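Local structure of PROBABLE CHAIN-FATTY-ACID-CoA LIGASE FADD13 (3T5C) at residues V80-N85 against L159-T164. The protein belongs to the AMP-binding enzymes of the ANL superfamily and is a probable CoA ligase of Mycobacterium tuberculosis, of which this is the N-terminal domain. Numbering follows the deposited sequence.
Sequences VAVPIN and LFIMYT
Ala81 and Phe160 form a single parallel beta bridge that joins strand 80-83, the outer strand of a parallel sheet, to strand 158-164 of a small antiparallel sheet within the AMP-binding domain. Two backbone hydrogen bonds, both involving Ala81, make the bridge: its N donates to Leu159 O (3.0 Å), and its O, approached almost head-on, accepts from Ile161 N (3.2 Å). Phe160 CA adds a CA-H...O contact to the same Ala81 O. The segment axes are inclined by 27°. Pro83, lacking an N-H, cannot continue the ladder to Ile161 O; its CD faces that oxygen at 3.7 Å. Beyond it a water donates to Pro83 O (2.7 Å) and accepts from Tyr163 N (2.7 Å), with a weak third link to Ile161 O, so it spans the splayed ends of the two strands. On its other edge strand 80-83 pairs with strand 56-60, through Val82 and Val57 among others.

Apolar side chains pack on both sides of this seam. On one, chi1 of -179° makes CG1 the Val80 branch carried across to Ile161 CG1, 3.6 Å away, while Val82 CG2 lies alongside Ile161 CB and Val82 CG1 comes to the ring edge of Tyr163. The phenol oxygen of Tyr163 is hydrogen-bonded to Asp99 of helix 90-100, which tethers the ring beyond the strand pair. On the other, Leu159 CD2 lies over one face of the Phe160 ring, toward its rim, with Leu212 of helix 209-221 also touching Phe160. Ala81 CB touches ring atom CD2 of Phe160 at 3.8 Å, and Pro83, lying crosswise to the phenylalanine side chain, brings its CG to 4.1 Å from that same CD2.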
loop_
_atom_site.group_PDB
_atom_site.type_symbol
_atom_site.label_atom_id
_atom_site.label_comp_id
_atom_site.label_asym_id
_atom_site.label_seq_id
_atom_site.Cartn_x
_atom_site.Cartn_y
_atom_site.Cartn_z
ATOM N N VAL A 80 1.460 -15.285 -3.962
ATOM C CA VAL A 80 2.176 -14.017 -3.915
ATOM C C VAL A 80 1.694 -13.047 -4.989
ATOM O O VAL A 80 1.835 -13.299 -6.189
ATOM C CB VAL A 80 3.683 -14.257 -4.095
ATOM C CG1 VAL A 80 4.444 -12.940 -4.024
ATOM C CG2 VAL A 80 4.178 -15.228 -3.042
ATOM N N ALA A 81 1.114 -11.934 -4.556
ATOM C CA ALA A 81 0.626 -10.944 -5.501
ATOM C C ALA A 81 1.780 -10.061 -5.946
ATOM O O ALA A 81 2.655 -9.738 -5.153
ATOM C CB ALA A 81 -0.462 -10.095 -4.856
ATOM N N VAL A 82 1.767 -9.681 -7.219
ATOM C CA VAL A 82 2.783 -8.814 -7.800
ATOM C C VAL A 82 2.038 -7.613 -8.390
ATOM O O VAL A 82 1.673 -7.613 -9.565
ATOM C CB VAL A 82 3.574 -9.563 -8.915
ATOM C CG1 VAL A 82 4.576 -8.625 -9.593
ATOM C CG2 VAL A 82 4.304 -10.754 -8.302
ATOM N N PRO A 83 1.781 -6.578 -7.566
ATOM C CA PRO A 83 1.068 -5.382 -8.036
ATOM C C PRO A 83 1.945 -4.614 -9.015
ATOM O O PRO A 83 3.076 -4.261 -8.691
ATOM C CB PRO A 83 0.827 -4.584 -6.752
ATOM C CG PRO A 83 0.942 -5.600 -5.659
ATOM C CD PRO A 83 2.079 -6.468 -6.131
ATOM N N ILE A 84 1.427 -4.349 -10.205
ATOM C CA ILE A 84 2.216 -3.635 -11.202
ATOM C C ILE A 84 1.639 -2.269 -11.583
ATOM O O ILE A 84 0.430 -2.119 -11.765
ATOM C CB ILE A 84 2.382 -4.489 -12.489
ATOM C CG1 ILE A 84 3.015 -5.843 -12.135
ATOM C CG2 ILE A 84 3.236 -3.742 -13.499
ATOM C CD1 ILE A 84 3.101 -6.816 -13.285
ATOM N N ASN A 85 2.530 -1.285 -11.693
ATOM C CA ASN A 85 2.180 0.080 -12.064
ATOM C C ASN A 85 1.568 0.060 -13.467
ATOM O O ASN A 85 2.235 -0.272 -14.443
ATOM C CB ASN A 85 3.445 0.946 -12.031
ATOM C CG ASN A 85 3.209 2.378 -12.489
ATOM O OD1 ASN A 85 4.129 3.197 -12.467
ATOM N ND2 ASN A 85 1.990 2.687 -12.906
ATOM N N LEU A 159 4.295 -12.839 0.548
ATOM C CA LEU A 159 2.944 -12.362 0.303
ATOM C C LEU A 159 2.920 -11.411 -0.884
ATOM O O LEU A 159 2.021 -11.482 -1.716
ATOM C CB LEU A 159 2.414 -11.625 1.540
ATOM C CG LEU A 159 0.898 -11.535 1.788
ATOM C CD1 LEU A 159 0.628 -10.374 2.722
ATOM C CD2 LEU A 159 0.124 -11.352 0.506
ATOM N N PHE A 160 3.908 -10.512 -0.942
ATOM C CA PHE A 160 3.997 -9.512 -2.010
ATOM C C PHE A 160 5.410 -9.323 -2.550
ATOM O O PHE A 160 6.387 -9.437 -1.816
ATOM C CB PHE A 160 3.579 -8.113 -1.521
ATOM C CG PHE A 160 2.115 -7.945 -1.224
ATOM C CD1 PHE A 160 1.675 -7.790 0.094
ATOM C CD2 PHE A 160 1.177 -7.868 -2.255
ATOM C CE1 PHE A 160 0.313 -7.554 0.382
ATOM C CE2 PHE A 160 -0.186 -7.632 -1.978
ATOM C CZ PHE A 160 -0.613 -7.475 -0.657
ATOM N N ILE A 161 5.493 -9.005 -3.838
ATOM C CA ILE A 161 6.763 -8.670 -4.471
ATOM C C ILE A 161 6.433 -7.329 -5.125
ATOM O O ILE A 161 5.664 -7.264 -6.081
ATOM C CB ILE A 161 7.202 -9.673 -5.568
ATOM C CG1 ILE A 161 7.370 -11.076 -4.970
ATOM C CG2 ILE A 161 8.525 -9.194 -6.186
ATOM C CD1 ILE A 161 7.847 -12.110 -5.965
ATOM N N MET A 162 6.990 -6.258 -4.580
ATOM C CA MET A 162 6.732 -4.919 -5.087
ATOM C C MET A 162 8.016 -4.376 -5.701
ATOM O O MET A 162 9.020 -4.218 -5.010
ATOM C CB MET A 162 6.264 -4.027 -3.929
ATOM C CG MET A 162 5.087 -4.616 -3.114
ATOM S SD MET A 162 4.816 -3.793 -1.489
ATOM C CE MET A 162 4.308 -5.168 -0.403
ATOM N N TYR A 163 7.989 -4.109 -7.002
ATOM C CA TYR A 163 9.170 -3.601 -7.686
ATOM C C TYR A 163 9.375 -2.114 -7.481
ATOM O O TYR A 163 8.424 -1.333 -7.483
ATOM C CB TYR A 163 9.107 -3.926 -9.184
ATOM C CG TYR A 163 9.409 -5.378 -9.463
ATOM C CD1 TYR A 163 8.432 -6.360 -9.281
ATOM C CD2 TYR A 163 10.699 -5.785 -9.811
ATOM C CE1 TYR A 163 8.728 -7.707 -9.430
ATOM C CE2 TYR A 163 11.012 -7.138 -9.960
ATOM C CZ TYR A 163 10.020 -8.091 -9.766
ATOM O OH TYR A 163 10.312 -9.423 -9.883
ATOM N N THR A 164 10.635 -1.739 -7.291
ATOM C CA THR A 164 11.016 -0.351 -7.076
ATOM C C THR A 164 12.317 -0.059 -7.821
ATOM O O THR A 164 13.188 -0.928 -7.928
ATOM C CB THR A 164 11.238 -0.066 -5.578
ATOM O OG1 THR A 164 11.458 1.338 -5.385
ATOM C CG2 THR A 164 12.454 -0.844 -5.061
HETATM O O HOH W 1 5.713 -4.670 -8.239
#